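Local coordinates for glycoside hydrolase (Streptococcus pneumoniae serotype 4, PDB 6ORH), which probably hydrolyses alpha-L-fucosidic linkages as a family 29 glycoside hydrolase, helping to break down fucosylated host carbohydrate antigens, at residues A[26-31]-A[263-268]; A[257-262]-A[293-298]; A[37-42]-A[75-80]. The protein carries 2 engineered substitutions. All coordinates share one frame; numbering follows the deposited sequence.

In the fold
All three contacts belong to the TIM-barrel alpha-L-fucosidase part of the chain, on the same side of its centre. Along the chain, contact 3 falls between the two segments of contact 1, contact 2 follows contact 3, and the segments of contacts 1 and 2 alternate. Contacts 1 and 2, centres about 8 Å apart, share the barrel sheet through neighbouring strands 23-27 and 292-295, and Asn-295 hydrogen-bonds to His-28 and Trp-264. Contact 3, built from loops, has its centre about 11 Å from contact 1 and about 16 Å from contact 2; its Glu-38 grips the 263-268 loop. All three touch one fucose, and contact 2 hydrogen-bonds the galactose: together they wall one glycan pocket.

Contact 1. Residues A[26-31]-A[263-268]; sequences FIHFGP and GWFYHE. With FUC (alpha-L-fucopyranose), chain C.
His-28 is met over one face of its imidazole by Trp-264 and turns its edge to Phe-265, in a contact where aromatic groups do nearly all the work and no direct hydrogen bond joins the two segments. Its CB sits almost exactly over the centre of the Phe-265 ring, 3.9 Å from the centroid, and the edge of the imidazole points at the same face with the planes at 84°, a T-shaped pair. Trp-264 places its CB over the imidazole, a CH-pi contact of 3.9 Å to the centroid. The indole is tilted against the imidazole, and its CE3 comes 3.7 Å from His-28 CE1. That same CE1 lies over the centre of the Phe-26 ring, 3.6 Å above its plane, while Phe-26 CD2 is 3.8 Å from Trp-264 CZ3 across steeply inclined rings.

The His-28 side chain stands beside its own backbone N (chi1 -77°), which carries NE2 to the fucose: NE2 and fucose O4 are 2.8 Å apart in a hydrogen bond. On the other side of the ring, ND1 is hydrogen-bonded to Asn-295 OD1, which probably holds the imidazole in this rotation. The C-H side of the fucose (C5, C6) packs on one face of the Trp-264 indole, the CH-pi stacking well known in carbohydrate recognition, with C5 3.5 Å from Trp-264 NE1. A water links the backbones further along, donating to His-28 O and accepting from Tyr-266 N.

Around this cluster, Phe-26 and Ile-27 close strand 23-27, flanked in the barrel sheet by strands 70-74 and 292-295. Val-74 of the former touches His-28. Residues 263-268 belong to the loop between strand 250-259 and helix 275-284, and Phe-265 rests against Asn-32 and Thr-33 of helix 31-35.

Contact 2. Residues A[257-262]-A[293-298]; sequences DVSIRP and LLNIPP. With GAL (beta-D-galactopyranose), chain B.
Asp-257 and Leu-293, Val-258 and Leu-294, and Ser-259 and Asn-295 pair in parallel register, joining the two strands of a beta-alpha-beta unit of the TIM barrel whose connection carries helix 275-284. Paired residues share a face of the sheet, and backbone hydrogen bonds, such as Ile-260 N to Asn-295 O at 2.9 Å, hold the strands at 23° to each other.

Val-258 and Leu-294 turn to the side covered by helix 306-322. Leu-294 folds its CD1 back over the neighbouring strand, 4.1 Å from Val-258 CG1 and close to Ile-260 as well. Beyond the strand ends, the tip of Ile-296 lies against the flank of Ile-260: its CD1 touches Ile-260 CB, CG2 and CD1, with CD1 to CD1 3.9 Å. Arg-261 CD lies against the CG-CD side of the Pro-297 ring, 3.4 Å from Pro-297 CG, and the Arg-261 NE goes on to a salt bridge with Asp-308.

On the opposite face, Ser-259 and Asn-295 both extend anti to the backbone N, which brings their polar ends side by side. Asn-295 ND2 donates to Ser-259 OG at 3.0 Å, with OG close to the amide plane. The same ND2 is hydrogen-bonded to Trp-264 O. Ser-259 OG is also hydrogen-bonded to Gly-263 O and accepts from Arg-261 N in an ST turn, so these buried polar groups are well satisfied. Asp-257 leaves the same face for the glycan pocket, where its OD2 accepts a 2.6 Å hydrogen bond from galactose O6.

Contact 3. Residues A[37-42]-A[75-80]; sequences QEWGTG and VKHHDG. With FUC (alpha-L-fucopyranose), chain C; NDG (2-acetamido-2-deoxy-alpha-D-glucopyranose), chain D.
This is a loop-to-loop contact at the rim of the barrel, where Trp-39 and the pair His-77 and His-78 meet around the fucose. His-78 presents its edge to the indole face in a T-shaped arrangement with the planes at 88°, its CD2 3.4 Å from Trp-39 NE1. Fucose O2 is gripped twice: by Trp-39 NE1 at 2.8 Å, in a bent bond, and by His-78 NE2 at 2.8 Å, in a nearly straight one of 170°. The His-77 side chain, CG anti to the backbone N (chi1 -157°), brings NE2 to the sugar's other hydroxyls: His-77 NE2 is hydrogen-bonded to fucose O4 at 3.1 Å and weakly to O3. Trp-39 CZ2 lies 3.3 Å from NDG O1. The Glu-38 carboxylate grips Trp-264 N, Phe-265 N and His-267 NE2.

Behind the ring a water ties the loops together, accepting from Gly-40 N, donating to Asp-79 OD2 and hydrogen-bonded to His-77 ND1 at 2.8 Å, a second-shell link that probably helps fix the imidazole. Asp-79 CB packs on the bare backbone of Gly-40.

Residues 37-42 follow helix 31-35, whose Pro-31 and Asn-32 touch Asp-79, while Val-403 of the second subunit packs on Trp-39. Residues 75-80 leave strand 70-74 and close a type I turn from His-77 to Gly-80, beside strand 119-124, whose Tyr-123 touches His-78.

Contact 1. Residues A[26-31]-A[263-268]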
# COMPACT_ATOMS: atom_id res chain seq x y z
N PHE A 26 -13.59 5.92 -19.34
CA PHE A 26 -14.40 7.10 -19.10
C PHE A 26 -14.09 8.10 -20.21
O PHE A 26 -12.93 8.17 -20.65
CB PHE A 26 -13.92 7.75 -17.80
CG PHE A 26 -14.93 8.14 -16.75
CD1 PHE A 26 -16.28 8.39 -17.03
CD2 PHE A 26 -14.47 8.37 -15.45
CE1 PHE A 26 -17.15 8.79 -16.03
CE2 PHE A 26 -15.36 8.75 -14.44
CZ PHE A 26 -16.69 8.97 -14.74
N ILE A 27 -15.10 8.85 -20.65
CA ILE A 27 -14.84 9.93 -21.60
C ILE A 27 -15.43 11.22 -21.04
O ILE A 27 -16.66 11.34 -20.92
CB ILE A 27 -15.41 9.59 -23.00
CG1 ILE A 27 -14.70 8.37 -23.60
CG2 ILE A 27 -15.30 10.81 -23.90
CD1 ILE A 27 -15.05 8.05 -25.08
N HIS A 28 -14.55 12.18 -20.69
CA HIS A 28 -14.93 13.54 -20.34
C HIS A 28 -14.62 14.45 -21.53
O HIS A 28 -13.46 14.60 -21.90
CB HIS A 28 -14.17 14.08 -19.09
CG HIS A 28 -14.66 13.56 -17.77
ND1 HIS A 28 -14.49 12.24 -17.39
CD2 HIS A 28 -15.26 14.19 -16.73
CE1 HIS A 28 -15.00 12.09 -16.16
NE2 HIS A 28 -15.46 13.27 -15.74
N PHE A 29 -15.68 15.01 -22.12
CA PHE A 29 -15.55 15.89 -23.28
C PHE A 29 -16.72 16.86 -23.24
O PHE A 29 -17.81 16.51 -22.81
CB PHE A 29 -15.63 15.04 -24.55
CG PHE A 29 -15.58 15.83 -25.84
CD1 PHE A 29 -14.42 16.49 -26.20
CD2 PHE A 29 -16.69 15.93 -26.65
CE1 PHE A 29 -14.36 17.22 -27.39
CE2 PHE A 29 -16.64 16.64 -27.84
CZ PHE A 29 -15.48 17.31 -28.19
N GLY A 30 -16.48 18.12 -23.63
CA GLY A 30 -17.57 19.07 -23.66
C GLY A 30 -17.03 20.49 -23.74
O GLY A 30 -15.89 20.68 -24.14
N PRO A 31 -17.84 21.49 -23.35
CA PRO A 31 -17.38 22.88 -23.30
C PRO A 31 -16.06 23.06 -22.55
O PRO A 31 -15.22 23.85 -22.97
CB PRO A 31 -18.53 23.56 -22.56
CG PRO A 31 -19.75 22.78 -23.00
CD PRO A 31 -19.25 21.34 -22.96
N GLY A 263 -5.74 16.08 -15.43
CA GLY A 263 -7.13 16.50 -15.43
C GLY A 263 -8.02 15.47 -16.13
O GLY A 263 -7.52 14.61 -16.85
N TRP A 264 -9.33 15.61 -15.91
CA TRP A 264 -10.36 14.77 -16.53
C TRP A 264 -10.62 15.21 -17.97
O TRP A 264 -10.92 14.38 -18.82
CB TRP A 264 -11.65 14.83 -15.70
CG TRP A 264 -11.49 14.26 -14.31
CD1 TRP A 264 -11.28 14.93 -13.14
CD2 TRP A 264 -11.48 12.86 -13.98
NE1 TRP A 264 -11.15 14.05 -12.10
CE2 TRP A 264 -11.22 12.76 -12.59
CE3 TRP A 264 -11.63 11.68 -14.74
CZ2 TRP A 264 -11.19 11.53 -11.95
CZ3 TRP A 264 -11.56 10.46 -14.11
CH2 TRP A 264 -11.36 10.39 -12.73
N PHE A 265 -10.54 16.51 -18.23
CA PHE A 265 -10.72 17.02 -19.59
C PHE A 265 -9.36 17.16 -20.26
O PHE A 265 -8.34 17.13 -19.60
CB PHE A 265 -11.48 18.35 -19.58
CG PHE A 265 -12.94 18.17 -19.23
CD1 PHE A 265 -13.38 18.10 -17.90
CD2 PHE A 265 -13.89 18.02 -20.23
CE1 PHE A 265 -14.73 17.92 -17.62
CE2 PHE A 265 -15.24 17.84 -19.93
CZ PHE A 265 -15.66 17.80 -18.62
N TYR A 266 -9.38 17.27 -21.60
CA TYR A 266 -8.15 17.42 -22.37
C TYR A 266 -7.58 18.83 -22.20
O TYR A 266 -8.31 19.81 -22.33
CB TYR A 266 -8.42 17.15 -23.85
CG TYR A 266 -7.17 17.35 -24.67
CD1 TYR A 266 -6.24 16.32 -24.81
CD2 TYR A 266 -6.89 18.59 -25.22
CE1 TYR A 266 -5.07 16.51 -25.53
CE2 TYR A 266 -5.72 18.79 -25.95
CZ TYR A 266 -4.82 17.75 -26.09
OH TYR A 266 -3.65 17.93 -26.78
N HIS A 267 -6.28 18.91 -21.89
CA HIS A 267 -5.53 20.17 -21.85
C HIS A 267 -4.25 19.96 -22.66
O HIS A 267 -3.53 18.99 -22.45
CB HIS A 267 -5.18 20.50 -20.39
CG HIS A 267 -6.41 20.57 -19.54
ND1 HIS A 267 -7.32 21.58 -19.66
CD2 HIS A 267 -6.90 19.71 -18.60
CE1 HIS A 267 -8.33 21.38 -18.84
NE2 HIS A 267 -8.09 20.24 -18.17
N GLU A 268 -3.98 20.87 -23.61
CA GLU A 268 -2.86 20.70 -24.52
C GLU A 268 -1.54 20.49 -23.76
O GLU A 268 -0.69 19.72 -24.19
CB GLU A 268 -2.74 21.93 -25.43
CG GLU A 268 -1.73 21.72 -26.54
CD GLU A 268 -2.04 20.57 -27.49
OE1 GLU A 268 -3.24 20.36 -27.79
OE2 GLU A 268 -1.09 19.88 -27.93
C1 FUC C . -15.49 14.74 -9.70
C2 FUC C . -15.88 15.78 -10.74
C3 FUC C . -14.81 15.77 -11.82
C4 FUC C . -14.80 14.42 -12.54
C5 FUC C . -14.56 13.32 -11.48
C6 FUC C . -14.71 11.92 -12.05
O2 FUC C . -15.91 17.05 -10.08
O3 FUC C . -15.07 16.83 -12.75
O4 FUC C . -16.07 14.25 -13.23
O5 FUC C . -15.48 13.44 -10.32
O HOH W 1 -11.83 16.51 -23.15

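Contact 2. Residues A[257-262]-A[293-298]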
# COMPACT_ATOMS: atom_id res chain seq x y z
N ASP A 257 -11.71 4.96 -10.36
CA ASP A 257 -11.67 5.85 -11.51
C ASP A 257 -10.42 6.72 -11.45
O ASP A 257 -10.04 7.21 -10.39
CB ASP A 257 -12.93 6.73 -11.55
CG ASP A 257 -13.13 7.63 -10.33
OD1 ASP A 257 -12.88 7.17 -9.17
OD2 ASP A 257 -13.53 8.79 -10.51
N VAL A 258 -9.83 6.97 -12.62
CA VAL A 258 -8.61 7.76 -12.65
C VAL A 258 -8.44 8.22 -14.08
O VAL A 258 -8.77 7.47 -15.00
CB VAL A 258 -7.40 6.92 -12.16
CG1 VAL A 258 -7.25 5.61 -12.93
CG2 VAL A 258 -6.09 7.73 -12.25
N SER A 259 -7.90 9.43 -14.23
CA SER A 259 -7.67 9.94 -15.57
C SER A 259 -6.28 9.52 -16.06
O SER A 259 -5.34 9.41 -15.27
CB SER A 259 -7.81 11.44 -15.58
OG SER A 259 -7.69 11.94 -16.93
N ILE A 260 -6.17 9.30 -17.38
CA ILE A 260 -4.85 9.06 -17.97
C ILE A 260 -3.99 10.33 -17.89
O ILE A 260 -2.77 10.24 -18.00
CB ILE A 260 -4.95 8.51 -19.41
CG1 ILE A 260 -3.66 7.80 -19.80
CG2 ILE A 260 -5.30 9.62 -20.41
CD1 ILE A 260 -3.73 7.15 -21.18
N ARG A 261 -4.62 11.48 -17.63
CA ARG A 261 -3.93 12.76 -17.53
C ARG A 261 -4.13 13.34 -16.14
O ARG A 261 -4.92 12.82 -15.33
CB ARG A 261 -4.47 13.72 -18.60
CG ARG A 261 -3.96 13.44 -20.01
CD ARG A 261 -5.02 13.63 -21.09
NE ARG A 261 -4.30 13.51 -22.36
CZ ARG A 261 -3.57 14.48 -22.91
NH1 ARG A 261 -3.51 15.68 -22.35
NH2 ARG A 261 -2.86 14.20 -23.98
N PRO A 262 -3.43 14.44 -15.77
CA PRO A 262 -3.70 15.10 -14.49
C PRO A 262 -5.16 15.53 -14.34
O PRO A 262 -5.77 15.33 -13.29
CB PRO A 262 -2.72 16.28 -14.54
CG PRO A 262 -1.57 15.68 -15.30
CD PRO A 262 -2.25 14.99 -16.48
N LEU A 293 -11.49 2.16 -14.03
CA LEU A 293 -12.21 3.04 -14.95
C LEU A 293 -11.28 4.19 -15.32
O LEU A 293 -11.08 5.12 -14.55
CB LEU A 293 -13.51 3.51 -14.26
CG LEU A 293 -14.29 4.61 -14.99
CD1 LEU A 293 -14.73 4.16 -16.39
CD2 LEU A 293 -15.51 5.03 -14.16
N LEU A 294 -10.68 4.05 -16.52
CA LEU A 294 -9.61 4.95 -16.95
C LEU A 294 -10.18 5.98 -17.91
O LEU A 294 -10.76 5.61 -18.92
CB LEU A 294 -8.50 4.14 -17.63
CG LEU A 294 -7.30 4.96 -18.10
CD1 LEU A 294 -6.52 5.55 -16.92
CD2 LEU A 294 -6.38 4.06 -18.96
N ASN A 295 -10.01 7.25 -17.58
CA ASN A 295 -10.56 8.35 -18.37
C ASN A 295 -9.59 8.77 -19.48
O ASN A 295 -8.42 9.01 -19.21
CB ASN A 295 -10.85 9.57 -17.50
CG ASN A 295 -11.24 10.79 -18.31
OD1 ASN A 295 -12.39 10.91 -18.78
ND2 ASN A 295 -10.31 11.73 -18.45
N ILE A 296 -10.11 8.86 -20.72
CA ILE A 296 -9.33 9.27 -21.89
C ILE A 296 -10.11 10.44 -22.50
O ILE A 296 -11.21 10.22 -23.01
CB ILE A 296 -9.21 8.16 -22.95
CG1 ILE A 296 -8.93 6.77 -22.36
CG2 ILE A 296 -8.20 8.58 -24.02
CD1 ILE A 296 -7.57 6.68 -21.79
N PRO A 297 -9.59 11.69 -22.43
CA PRO A 297 -10.34 12.87 -22.87
C PRO A 297 -10.04 13.27 -24.31
O PRO A 297 -8.92 13.59 -24.66
CB PRO A 297 -9.83 13.96 -21.93
CG PRO A 297 -8.39 13.55 -21.65
CD PRO A 297 -8.33 12.04 -21.73
N PRO A 298 -11.06 13.26 -25.19
CA PRO A 298 -10.85 13.76 -26.55
C PRO A 298 -10.48 15.24 -26.52
O PRO A 298 -10.87 16.01 -25.62
CB PRO A 298 -12.25 13.60 -27.18
CG PRO A 298 -12.88 12.47 -26.39
CD PRO A 298 -12.43 12.75 -24.96
C1 GAL B . -15.69 13.13 -6.06
C2 GAL B . -17.05 13.05 -5.34
C3 GAL B . -17.56 11.60 -5.28
C4 GAL B . -17.41 10.88 -6.62
C5 GAL B . -15.96 11.06 -7.09
C6 GAL B . -15.65 10.38 -8.40
O2 GAL B . -16.89 13.52 -3.99
O3 GAL B . -18.94 11.58 -4.82
O4 GAL B . -18.31 11.42 -7.63
O5 GAL B . -15.76 12.47 -7.33
O6 GAL B . -14.22 10.42 -8.63

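Contact 3. Residues A[37-42]-A[75-80]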
# COMPACT_ATOMS: atom_id res chain seq x y z
N GLN A 37 -10.44 23.99 -19.08
CA GLN A 37 -10.78 24.07 -17.66
C GLN A 37 -11.33 22.72 -17.21
O GLN A 37 -11.60 21.86 -18.07
CB GLN A 37 -11.83 25.15 -17.40
CG GLN A 37 -13.18 24.89 -18.07
CD GLN A 37 -14.12 26.07 -18.03
OE1 GLN A 37 -13.74 27.22 -17.76
NE2 GLN A 37 -15.38 25.83 -18.38
N GLU A 38 -11.41 22.52 -15.89
CA GLU A 38 -11.85 21.24 -15.31
C GLU A 38 -13.31 21.32 -14.90
O GLU A 38 -14.04 20.32 -15.01
CB GLU A 38 -10.93 20.84 -14.16
CG GLU A 38 -9.62 20.25 -14.67
CD GLU A 38 -9.85 18.87 -15.28
OE1 GLU A 38 -10.17 17.95 -14.51
OE2 GLU A 38 -9.71 18.71 -16.50
N TRP A 39 -13.75 22.49 -14.41
CA TRP A 39 -15.15 22.70 -14.08
C TRP A 39 -15.64 23.93 -14.84
O TRP A 39 -14.88 24.89 -14.97
CB TRP A 39 -15.32 22.96 -12.57
CG TRP A 39 -15.35 21.76 -11.68
CD1 TRP A 39 -15.11 20.45 -12.00
CD2 TRP A 39 -15.63 21.78 -10.26
NE1 TRP A 39 -15.21 19.65 -10.89
CE2 TRP A 39 -15.54 20.43 -9.81
CE3 TRP A 39 -15.96 22.79 -9.33
CZ2 TRP A 39 -15.75 20.09 -8.47
CZ3 TRP A 39 -16.18 22.43 -8.02
CH2 TRP A 39 -16.09 21.10 -7.60
N GLY A 40 -16.90 23.89 -15.27
CA GLY A 40 -17.51 25.00 -15.98
C GLY A 40 -18.61 25.64 -15.15
O GLY A 40 -19.06 25.05 -14.16
N THR A 41 -19.09 26.82 -15.57
CA THR A 41 -19.98 27.59 -14.73
C THR A 41 -21.41 27.57 -15.24
O THR A 41 -22.31 28.00 -14.54
CB THR A 41 -19.51 29.05 -14.67
OG1 THR A 41 -19.60 29.53 -16.01
CG2 THR A 41 -18.10 29.19 -14.14
N GLY A 42 -21.60 27.10 -16.48
CA GLY A 42 -22.89 27.13 -17.14
C GLY A 42 -23.05 28.41 -17.95
O GLY A 42 -24.10 28.64 -18.56
N VAL A 75 -22.46 12.91 -20.60
CA VAL A 75 -23.38 13.59 -21.50
C VAL A 75 -23.85 14.92 -20.92
O VAL A 75 -24.47 15.72 -21.63
CB VAL A 75 -24.58 12.72 -21.94
CG1 VAL A 75 -24.10 11.46 -22.63
CG2 VAL A 75 -25.52 12.41 -20.80
N LYS A 76 -23.57 15.14 -19.64
CA LYS A 76 -23.77 16.45 -19.03
C LYS A 76 -22.85 16.55 -17.82
O LYS A 76 -23.00 15.77 -16.87
CB LYS A 76 -25.21 16.65 -18.55
CG LYS A 76 -25.52 18.11 -18.17
CD LYS A 76 -26.79 18.24 -17.33
CE LYS A 76 -26.58 17.75 -15.91
NZ LYS A 76 -27.76 18.01 -15.04
N HIS A 77 -21.89 17.48 -17.88
CA HIS A 77 -21.02 17.67 -16.72
C HIS A 77 -21.64 18.72 -15.80
O HIS A 77 -22.78 19.10 -16.00
CB HIS A 77 -19.59 17.98 -17.19
CG HIS A 77 -18.56 17.66 -16.16
ND1 HIS A 77 -17.99 18.66 -15.37
CD2 HIS A 77 -18.00 16.50 -15.76
CE1 HIS A 77 -17.13 18.11 -14.53
NE2 HIS A 77 -17.12 16.79 -14.75
N HIS A 78 -20.89 19.18 -14.78
CA HIS A 78 -21.48 20.10 -13.81
C HIS A 78 -21.94 21.41 -14.46
O HIS A 78 -22.85 22.06 -13.96
CB HIS A 78 -20.44 20.46 -12.73
CG HIS A 78 -19.76 19.31 -12.06
ND1 HIS A 78 -20.42 18.12 -11.70
CD2 HIS A 78 -18.49 19.18 -11.60
CE1 HIS A 78 -19.55 17.31 -11.09
NE2 HIS A 78 -18.36 17.93 -11.01
N ASP A 79 -21.31 21.80 -15.55
CA ASP A 79 -21.66 23.03 -16.26
C ASP A 79 -23.08 22.97 -16.86
O ASP A 79 -23.65 24.00 -17.22
CB ASP A 79 -20.64 23.31 -17.36
CG ASP A 79 -20.49 22.16 -18.33
OD1 ASP A 79 -21.31 22.07 -19.28
OD2 ASP A 79 -19.57 21.34 -18.11
N GLY A 80 -23.65 21.77 -17.00
CA GLY A 80 -25.05 21.63 -17.37
C GLY A 80 -25.31 21.59 -18.88
O GLY A 80 -26.45 21.48 -19.31
C1 FUC C . -15.49 14.74 -9.70
C2 FUC C . -15.88 15.78 -10.74
C3 FUC C . -14.81 15.77 -11.82
C4 FUC C . -14.80 14.42 -12.54
C5 FUC C . -14.56 13.32 -11.48
C6 FUC C . -14.71 11.92 -12.05
O2 FUC C . -15.91 17.05 -10.08
O3 FUC C . -15.07 16.83 -12.75
O4 FUC C . -16.07 14.25 -13.23
O5 FUC C . -15.48 13.44 -10.32
C1 NDG D . -12.64 17.40 -6.77
C2 NDG D . -12.87 16.56 -8.04
C3 NDG D . -14.17 15.75 -7.92
C4 NDG D . -14.18 14.90 -6.61
C5 NDG D . -13.77 15.80 -5.41
C6 NDG D . -13.39 14.81 -4.29
C7 NDG D . -11.87 17.53 -10.07
C8 NDG D . -11.97 18.58 -11.16
O5 NDG D . -12.53 16.47 -5.64
O3 NDG D . -14.26 14.90 -9.08
O4 NDG D . -15.54 14.53 -6.39
O6 NDG D . -13.21 15.53 -3.09
O7 NDG D . -10.89 16.82 -9.96
N2 NDG D . -12.89 17.46 -9.19
O1 NDG D . -13.73 18.26 -6.54
O HOH W 2 -18.17 21.42 -15.79